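Local structure of type VI secretion system component (Escherichia coli O6, 2P5Z) at residues H402-L413 with P422-R430; V338-T349 with L360-S368. The protein is a component of the type VI secretion system that resembles T4 phage tail proteins gp27 and gp5 and probably forms part of the tip of the secretion apparatus. One frame throughout, in Å; residues are numbered along the deposited sequence.

The two contacts lie on opposite sides of the chain's centre, with their own centres 48 Å apart and their nearest atoms about 31 Å apart. Interaction 2 comes first along the chain and closes before interaction 1 opens. It zips up the hairpin of strands 343-353 and 359-366 in the larger part of the chain, related to phage tail baseplate proteins. Interaction 1 joins strands 409-412 and 426-429 of the later OB domain, at one side of a separate five-stranded antiparallel sheet. The contacts share no strand. Each thus belongs to its own beta module, consistent with one chain combining parts that resemble gp27 and gp5 of the T4 tail.

Interaction 1: residues H402-L413 with P422-R430; sequences HIDKDGRYRVNL and PGYESLWVR
Trp428 lies between Asp404 and Arg410 where two antiparallel strands, 409-412 and 426-429, pair in the sheet of the OB domain. With CG beside its own backbone N (chi1 -77°), its indole reaches across the neighbouring strand. Arg410 CB covers one face in a CH-pi contact, 3.5 Å from the centroid of the six-membered Trp428 ring and almost on its normal. The Asp404 carboxylate meets the opposite face toward the rim, with OD1 3.4 Å from Trp428 CZ3, while Arg408 O lies at the ring edge. Farther out, the Trp428 edge points at the His402 face in an offset edge-to-face pair, planes at 87°.

Arg408 approaches Trp428 at about a right angle. Its chain bends at chi2 and chi3, which brings one guanidinium face onto Trp428 CB, and NH2 comes 3.7 Å from that atom. The same NH2 forms a salt bridge with Asp404 OD2, and NH1 forms another with Glu162, so two carboxylates hold the group beside the indole. Arg430 runs extended from CG to NE past Arg408, whose CG lies at the Arg430 guanidinium edge. At its end, Arg430 NH2 makes a salt bridge of 3.0 Å with Asp406 OD1, and Asp406 O sits over one guanidinium face. This tethers the 404-407 turn to Arg430, next to Val429.

Away from the Trp428 face, Tyr409, Val411, Leu427 and Val429 point to the other side of the sheet, where Val411 CG1 packs on Val429 CG1. Tyr409-Val429 and Val411-Leu427 are the hydrogen-bonded pairs. In the first, Val429 N reaches Tyr409 O at 2.7 Å, while the return bond from Tyr409 N is weak. Beyond the second pair, Leu413 N donates to Glu425 O at 3.2 Å.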
# COMPACT_ATOMS: atom_id res chain seq x y z
N HIS A 402 20.52 11.16 -37.31
CA HIS A 402 19.53 10.29 -37.92
C HIS A 402 18.21 10.99 -37.65
O HIS A 402 17.80 11.13 -36.50
CB HIS A 402 19.54 8.88 -37.32
CG HIS A 402 18.94 7.84 -38.21
ND1 HIS A 402 19.50 6.59 -38.37
CD2 HIS A 402 17.83 7.86 -38.99
CE1 HIS A 402 18.76 5.88 -39.21
NE2 HIS A 402 17.74 6.63 -39.60
N ILE A 403 17.57 11.45 -38.72
CA ILE A 403 16.36 12.24 -38.61
C ILE A 403 15.44 11.98 -39.81
O ILE A 403 15.81 12.24 -40.96
CB ILE A 403 16.68 13.76 -38.37
CG1 ILE A 403 15.45 14.65 -38.57
CG2 ILE A 403 17.85 14.23 -39.24
CD1 ILE A 403 15.69 16.09 -38.17
N ASP A 404 14.27 11.42 -39.54
CA ASP A 404 13.32 11.07 -40.60
C ASP A 404 12.33 12.20 -40.86
O ASP A 404 12.36 13.23 -40.18
CB ASP A 404 12.59 9.74 -40.30
CG ASP A 404 11.65 9.82 -39.09
OD1 ASP A 404 11.76 10.76 -38.27
OD2 ASP A 404 10.80 8.92 -38.95
N LYS A 405 11.42 11.96 -41.79
CA LYS A 405 10.59 13.02 -42.40
C LYS A 405 9.52 13.63 -41.49
O LYS A 405 8.38 13.84 -41.92
CB LYS A 405 9.98 12.49 -43.70
CG LYS A 405 10.83 11.39 -44.34
CD LYS A 405 11.11 11.65 -45.81
CE LYS A 405 12.36 10.89 -46.25
NZ LYS A 405 12.79 11.26 -47.64
N ASP A 406 9.90 13.93 -40.25
CA ASP A 406 9.02 14.55 -39.25
C ASP A 406 9.82 15.32 -38.20
O ASP A 406 9.29 16.21 -37.54
CB ASP A 406 8.15 13.49 -38.56
CG ASP A 406 6.79 13.32 -39.23
OD1 ASP A 406 6.05 14.35 -39.36
OD2 ASP A 406 6.45 12.15 -39.61
N GLY A 407 11.11 14.96 -38.09
CA GLY A 407 12.08 15.54 -37.14
C GLY A 407 11.69 15.79 -35.68
O GLY A 407 11.46 16.95 -35.33
N ARG A 408 11.63 14.79 -34.79
CA ARG A 408 11.85 13.33 -34.96
C ARG A 408 13.27 12.78 -35.14
O ARG A 408 13.57 12.11 -36.13
CB ARG A 408 10.84 12.65 -35.90
CG ARG A 408 9.53 12.33 -35.27
CD ARG A 408 9.65 11.16 -34.34
NE ARG A 408 8.48 10.30 -34.48
CZ ARG A 408 8.41 9.27 -35.32
NH1 ARG A 408 7.30 8.57 -35.39
NH2 ARG A 408 9.45 8.95 -36.09
N TYR A 409 14.11 13.03 -34.13
CA TYR A 409 15.43 12.42 -34.02
C TYR A 409 15.31 10.97 -33.56
O TYR A 409 14.38 10.63 -32.83
CB TYR A 409 16.26 13.16 -32.99
CG TYR A 409 16.59 14.60 -33.34
CD1 TYR A 409 15.76 15.65 -32.93
CD2 TYR A 409 17.73 14.91 -34.07
CE1 TYR A 409 16.06 16.97 -33.24
CE2 TYR A 409 18.04 16.22 -34.39
CZ TYR A 409 17.20 17.25 -33.97
OH TYR A 409 17.51 18.56 -34.29
N ARG A 410 16.24 10.11 -33.98
CA ARG A 410 16.36 8.78 -33.38
C ARG A 410 17.39 8.84 -32.27
O ARG A 410 18.56 9.16 -32.49
CB ARG A 410 16.73 7.68 -34.38
CG ARG A 410 16.98 6.33 -33.68
CD ARG A 410 17.03 5.15 -34.63
NE ARG A 410 18.28 5.08 -35.38
CZ ARG A 410 19.40 4.50 -34.94
NH1 ARG A 410 19.45 3.94 -33.73
NH2 ARG A 410 20.49 4.50 -35.70
N VAL A 411 16.95 8.51 -31.07
CA VAL A 411 17.76 8.72 -29.91
C VAL A 411 18.05 7.40 -29.20
O VAL A 411 17.29 6.44 -29.33
CB VAL A 411 17.11 9.80 -29.03
CG1 VAL A 411 16.32 9.21 -27.87
CG2 VAL A 411 18.14 10.77 -28.58
N ASN A 412 19.17 7.33 -28.51
CA ASN A 412 19.66 6.09 -27.94
C ASN A 412 19.88 6.30 -26.46
O ASN A 412 20.55 7.25 -26.08
CB ASN A 412 21.00 5.76 -28.58
CG ASN A 412 21.39 4.31 -28.43
OD1 ASN A 412 21.62 3.82 -27.32
ND2 ASN A 412 21.48 3.61 -29.56
N LEU A 413 19.32 5.42 -25.63
CA LEU A 413 19.40 5.63 -24.17
C LEU A 413 20.04 4.53 -23.31
O LEU A 413 19.78 4.44 -22.12
CB LEU A 413 18.08 6.18 -23.58
CG LEU A 413 16.66 5.62 -23.63
CD1 LEU A 413 15.75 6.67 -24.25
CD2 LEU A 413 16.53 4.38 -24.40
N PRO A 422 19.17 -5.81 -25.86
CA PRO A 422 19.95 -5.62 -27.09
C PRO A 422 19.10 -5.23 -28.30
O PRO A 422 18.16 -5.94 -28.66
CB PRO A 422 20.58 -6.99 -27.33
CG PRO A 422 20.67 -7.60 -25.98
CD PRO A 422 19.47 -7.12 -25.23
N GLY A 423 19.43 -4.09 -28.90
CA GLY A 423 18.72 -3.58 -30.08
C GLY A 423 17.35 -3.01 -29.76
O GLY A 423 16.54 -2.76 -30.66
N TYR A 424 17.08 -2.82 -28.48
CA TYR A 424 15.81 -2.29 -28.04
C TYR A 424 16.02 -1.00 -27.27
O TYR A 424 15.17 -0.59 -26.48
CB TYR A 424 15.09 -3.31 -27.16
CG TYR A 424 14.52 -4.50 -27.87
CD1 TYR A 424 15.13 -5.74 -27.80
CD2 TYR A 424 13.34 -4.40 -28.59
CE1 TYR A 424 14.60 -6.84 -28.42
CE2 TYR A 424 12.79 -5.50 -29.23
CZ TYR A 424 13.42 -6.72 -29.14
OH TYR A 424 12.87 -7.83 -29.77
N GLU A 425 17.15 -0.36 -27.53
CA GLU A 425 17.57 0.84 -26.81
C GLU A 425 17.24 2.11 -27.56
O GLU A 425 17.56 3.20 -27.09
CB GLU A 425 19.09 0.82 -26.55
CG GLU A 425 19.72 -0.55 -26.35
CD GLU A 425 20.23 -1.19 -27.65
OE1 GLU A 425 20.19 -0.51 -28.70
OE2 GLU A 425 20.65 -2.37 -27.60
N SER A 426 16.64 2.00 -28.74
CA SER A 426 16.55 3.20 -29.55
C SER A 426 15.13 3.74 -29.69
O SER A 426 14.16 2.98 -29.74
CB SER A 426 17.29 3.01 -30.89
OG SER A 426 16.43 2.70 -31.96
N LEU A 427 15.01 5.06 -29.76
CA LEU A 427 13.75 5.73 -29.54
C LEU A 427 13.58 6.88 -30.51
O LEU A 427 14.48 7.71 -30.65
CB LEU A 427 13.75 6.25 -28.10
CG LEU A 427 12.49 6.53 -27.28
CD1 LEU A 427 12.22 7.98 -27.29
CD2 LEU A 427 11.28 5.73 -27.73
N TRP A 428 12.43 6.94 -31.18
CA TRP A 428 12.12 8.00 -32.15
C TRP A 428 11.40 9.15 -31.48
O TRP A 428 10.26 9.02 -31.08
CB TRP A 428 11.29 7.45 -33.31
CG TRP A 428 12.11 6.68 -34.27
CD1 TRP A 428 12.27 5.33 -34.33
CD2 TRP A 428 12.94 7.23 -35.31
NE1 TRP A 428 13.14 4.99 -35.34
CE2 TRP A 428 13.56 6.13 -35.96
CE3 TRP A 428 13.22 8.53 -35.75
CZ2 TRP A 428 14.43 6.31 -37.04
CZ3 TRP A 428 14.09 8.70 -36.82
CH2 TRP A 428 14.68 7.59 -37.46
N VAL A 429 12.06 10.30 -31.40
CA VAL A 429 11.58 11.34 -30.49
C VAL A 429 11.65 12.79 -31.04
O VAL A 429 12.57 13.14 -31.78
CB VAL A 429 12.27 11.15 -29.11
CG1 VAL A 429 13.69 11.71 -29.08
CG2 VAL A 429 11.44 11.68 -28.00
N ARG A 430 10.66 13.60 -30.69
CA ARG A 430 10.63 15.01 -31.10
C ARG A 430 11.16 15.92 -30.01
O ARG A 430 10.69 15.87 -28.88
CB ARG A 430 9.22 15.43 -31.49
CG ARG A 430 8.76 14.85 -32.80
CD ARG A 430 7.52 15.54 -33.35
NE ARG A 430 7.04 14.87 -34.55
CZ ARG A 430 6.02 15.30 -35.30
NH1 ARG A 430 5.38 16.42 -34.98
NH2 ARG A 430 5.66 14.62 -36.37

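Interaction 2: residues V338-T349 with L360-S368; sequences VFRKGVLITGVT and LTFTAIPYS
The rings of Phe339 and Phe362 meet through their CE1 atoms, 4.4 Å apart, with Phe362 at the edge of the Phe339 ring; this apolar contact ties helix 337-341 to the beta hairpin of strands 343-353 and 359-366. Ala364 CB lies in plane at the Phe362 edge. Ile345 CD1 approaches the same ring obliquely, 3.7 Å from Phe362 CD1, and Val230, Leu233 and Leu322 also touch Phe362. Phe362 CG sits between its backbone N and carbonyl carbon (chi1 68°), placing the ring beside Ile345.

Midway, the register slips in a classic beta bulge: Thr346 and Gly347 both face Thr363. Thr363 O accepts from Thr346 N at 3.2 Å, with the donor above the carbonyl plane, and only weakly from Gly347 N. The two threonine side chains cross at about a right angle and share a hydrogen bond of 3.0 Å between Thr346 OG1 and Thr363 OG1. Near the helix, the Gly342 carbonyl receives Tyr367 N. At the far end, the Thr349 and Thr361 side chains lie side by side, and a water links Thr349 OG1, at 3.2 Å, to the backbone O of Thr361, to which it donates.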
# COMPACT_ATOMS: atom_id res chain seq x y z
N VAL A 338 -29.47 -16.08 -12.25
CA VAL A 338 -28.21 -15.95 -13.00
C VAL A 338 -27.48 -17.28 -13.18
O VAL A 338 -26.95 -17.55 -14.26
CB VAL A 338 -27.23 -14.95 -12.35
CG1 VAL A 338 -27.40 -13.56 -12.93
CG2 VAL A 338 -27.38 -14.94 -10.82
N PHE A 339 -27.49 -18.10 -12.14
CA PHE A 339 -26.83 -19.40 -12.16
C PHE A 339 -27.54 -20.41 -13.06
O PHE A 339 -26.94 -21.40 -13.49
CB PHE A 339 -26.75 -19.99 -10.75
CG PHE A 339 -25.88 -19.22 -9.81
CD1 PHE A 339 -24.51 -19.44 -9.78
CD2 PHE A 339 -26.43 -18.32 -8.90
CE1 PHE A 339 -23.70 -18.75 -8.89
CE2 PHE A 339 -25.63 -17.63 -7.99
CZ PHE A 339 -24.27 -17.84 -7.99
N ARG A 340 -28.82 -20.17 -13.33
CA ARG A 340 -29.55 -21.02 -14.25
C ARG A 340 -29.29 -20.61 -15.70
O ARG A 340 -29.27 -21.46 -16.59
CB ARG A 340 -31.05 -21.05 -13.92
CG ARG A 340 -31.37 -21.72 -12.56
CD ARG A 340 -32.83 -22.22 -12.48
NE ARG A 340 -33.80 -21.16 -12.73
CZ ARG A 340 -34.33 -20.38 -11.79
NH1 ARG A 340 -34.00 -20.55 -10.52
NH2 ARG A 340 -35.19 -19.44 -12.13
N LYS A 341 -29.06 -19.30 -15.92
CA LYS A 341 -28.70 -18.77 -17.25
C LYS A 341 -27.35 -19.29 -17.75
O LYS A 341 -27.19 -19.56 -18.93
CB LYS A 341 -28.63 -17.24 -17.25
CG LYS A 341 -29.81 -16.50 -16.66
CD LYS A 341 -31.04 -16.51 -17.55
CE LYS A 341 -32.17 -15.77 -16.88
NZ LYS A 341 -33.38 -15.76 -17.74
N GLY A 342 -26.39 -19.41 -16.83
CA GLY A 342 -25.02 -19.76 -17.20
C GLY A 342 -24.04 -18.75 -16.63
O GLY A 342 -24.27 -17.54 -16.71
N VAL A 343 -22.98 -19.23 -16.01
CA VAL A 343 -21.99 -18.33 -15.42
C VAL A 343 -20.60 -18.69 -15.88
O VAL A 343 -20.32 -19.86 -16.16
CB VAL A 343 -22.05 -18.29 -13.86
CG1 VAL A 343 -23.47 -18.07 -13.37
CG2 VAL A 343 -21.45 -19.55 -13.21
N LEU A 344 -19.73 -17.69 -15.99
CA LEU A 344 -18.36 -17.92 -16.43
C LEU A 344 -17.49 -17.86 -15.21
O LEU A 344 -17.48 -16.85 -14.52
CB LEU A 344 -17.94 -16.85 -17.43
CG LEU A 344 -16.56 -16.88 -18.14
CD1 LEU A 344 -15.50 -16.08 -17.39
CD2 LEU A 344 -16.07 -18.31 -18.47
N ILE A 345 -16.75 -18.93 -14.97
CA ILE A 345 -15.86 -19.00 -13.82
C ILE A 345 -14.63 -18.16 -14.08
O ILE A 345 -13.90 -18.41 -15.03
CB ILE A 345 -15.39 -20.44 -13.57
CG1 ILE A 345 -16.58 -21.42 -13.52
CG2 ILE A 345 -14.50 -20.50 -12.31
CD1 ILE A 345 -17.56 -21.20 -12.36
N THR A 346 -14.42 -17.17 -13.21
CA THR A 346 -13.26 -16.31 -13.28
C THR A 346 -12.16 -16.73 -12.32
O THR A 346 -11.01 -16.38 -12.53
CB THR A 346 -13.61 -14.85 -12.99
OG1 THR A 346 -14.10 -14.72 -11.65
CG2 THR A 346 -14.67 -14.35 -13.96
N GLY A 347 -12.51 -17.47 -11.27
CA GLY A 347 -11.53 -17.81 -10.24
C GLY A 347 -11.99 -18.96 -9.35
O GLY A 347 -13.18 -19.15 -9.19
N VAL A 348 -11.03 -19.75 -8.84
CA VAL A 348 -11.31 -20.76 -7.82
C VAL A 348 -10.24 -20.76 -6.71
O VAL A 348 -9.06 -20.53 -6.96
CB VAL A 348 -11.43 -22.21 -8.38
CG1 VAL A 348 -12.55 -22.34 -9.41
CG2 VAL A 348 -10.13 -22.68 -9.00
N THR A 349 -10.67 -20.98 -5.47
CA THR A 349 -9.75 -21.30 -4.38
C THR A 349 -9.99 -22.78 -4.05
O THR A 349 -11.09 -23.27 -4.18
CB THR A 349 -9.93 -20.36 -3.18
OG1 THR A 349 -9.71 -19.02 -3.63
CG2 THR A 349 -8.94 -20.64 -2.06
N LEU A 360 -13.89 -26.61 -3.33
CA LEU A 360 -13.45 -25.32 -3.87
C LEU A 360 -14.49 -24.22 -3.74
O LEU A 360 -15.67 -24.48 -3.87
CB LEU A 360 -12.94 -25.44 -5.32
CG LEU A 360 -13.65 -25.67 -6.67
CD1 LEU A 360 -14.20 -27.06 -6.76
CD2 LEU A 360 -14.73 -24.63 -7.04
N THR A 361 -14.06 -23.00 -3.47
CA THR A 361 -14.94 -21.84 -3.61
C THR A 361 -14.63 -21.20 -4.98
O THR A 361 -13.47 -21.13 -5.37
CB THR A 361 -14.73 -20.80 -2.49
OG1 THR A 361 -13.44 -20.20 -2.64
CG2 THR A 361 -14.79 -21.45 -1.11
N PHE A 362 -15.65 -20.76 -5.71
CA PHE A 362 -15.41 -20.09 -6.97
C PHE A 362 -15.95 -18.67 -7.05
O PHE A 362 -16.96 -18.37 -6.44
CB PHE A 362 -15.91 -20.92 -8.15
CG PHE A 362 -17.41 -21.06 -8.23
CD1 PHE A 362 -18.19 -20.13 -8.92
CD2 PHE A 362 -18.04 -22.17 -7.67
CE1 PHE A 362 -19.57 -20.28 -9.02
CE2 PHE A 362 -19.43 -22.34 -7.78
CZ PHE A 362 -20.19 -21.39 -8.45
N THR A 363 -15.29 -17.79 -7.80
CA THR A 363 -15.90 -16.50 -8.17
C THR A 363 -16.31 -16.65 -9.62
O THR A 363 -15.79 -17.53 -10.31
CB THR A 363 -14.96 -15.28 -7.98
OG1 THR A 363 -13.80 -15.45 -8.80
CG2 THR A 363 -14.51 -15.16 -6.54
N ALA A 364 -17.24 -15.82 -10.08
CA ALA A 364 -17.79 -15.96 -11.42
C ALA A 364 -18.51 -14.70 -11.89
O ALA A 364 -18.76 -13.77 -11.11
CB ALA A 364 -18.75 -17.15 -11.48
N ILE A 365 -18.82 -14.65 -13.18
CA ILE A 365 -19.61 -13.53 -13.72
C ILE A 365 -20.69 -14.16 -14.60
O ILE A 365 -20.49 -15.28 -15.08
CB ILE A 365 -18.74 -12.47 -14.55
CG1 ILE A 365 -18.12 -13.09 -15.82
CG2 ILE A 365 -17.69 -11.75 -13.67
CD1 ILE A 365 -17.72 -12.07 -16.86
N PRO A 366 -21.84 -13.48 -14.76
CA PRO A 366 -22.89 -14.03 -15.62
C PRO A 366 -22.44 -14.14 -17.06
O PRO A 366 -21.61 -13.34 -17.50
CB PRO A 366 -23.99 -12.96 -15.56
CG PRO A 366 -23.70 -12.15 -14.35
CD PRO A 366 -22.23 -12.20 -14.14
N TYR A 367 -22.98 -15.12 -17.78
CA TYR A 367 -22.89 -15.12 -19.23
C TYR A 367 -23.76 -13.97 -19.74
O TYR A 367 -24.82 -13.67 -19.18
CB TYR A 367 -23.38 -16.44 -19.81
CG TYR A 367 -22.96 -16.68 -21.24
CD1 TYR A 367 -21.74 -17.27 -21.52
CD2 TYR A 367 -23.79 -16.31 -22.32
CE1 TYR A 367 -21.33 -17.50 -22.83
CE2 TYR A 367 -23.39 -16.53 -23.64
CZ TYR A 367 -22.14 -17.13 -23.88
OH TYR A 367 -21.69 -17.37 -25.17
N SER A 368 -23.30 -13.32 -20.80
CA SER A 368 -24.05 -12.25 -21.44
C SER A 368 -23.61 -12.21 -22.88
O SER A 368 -22.52 -12.68 -23.21
CB SER A 368 -23.76 -10.91 -20.77
OG SER A 368 -24.61 -9.88 -21.25
O HOH W 1 -12.46 -18.19 -5.06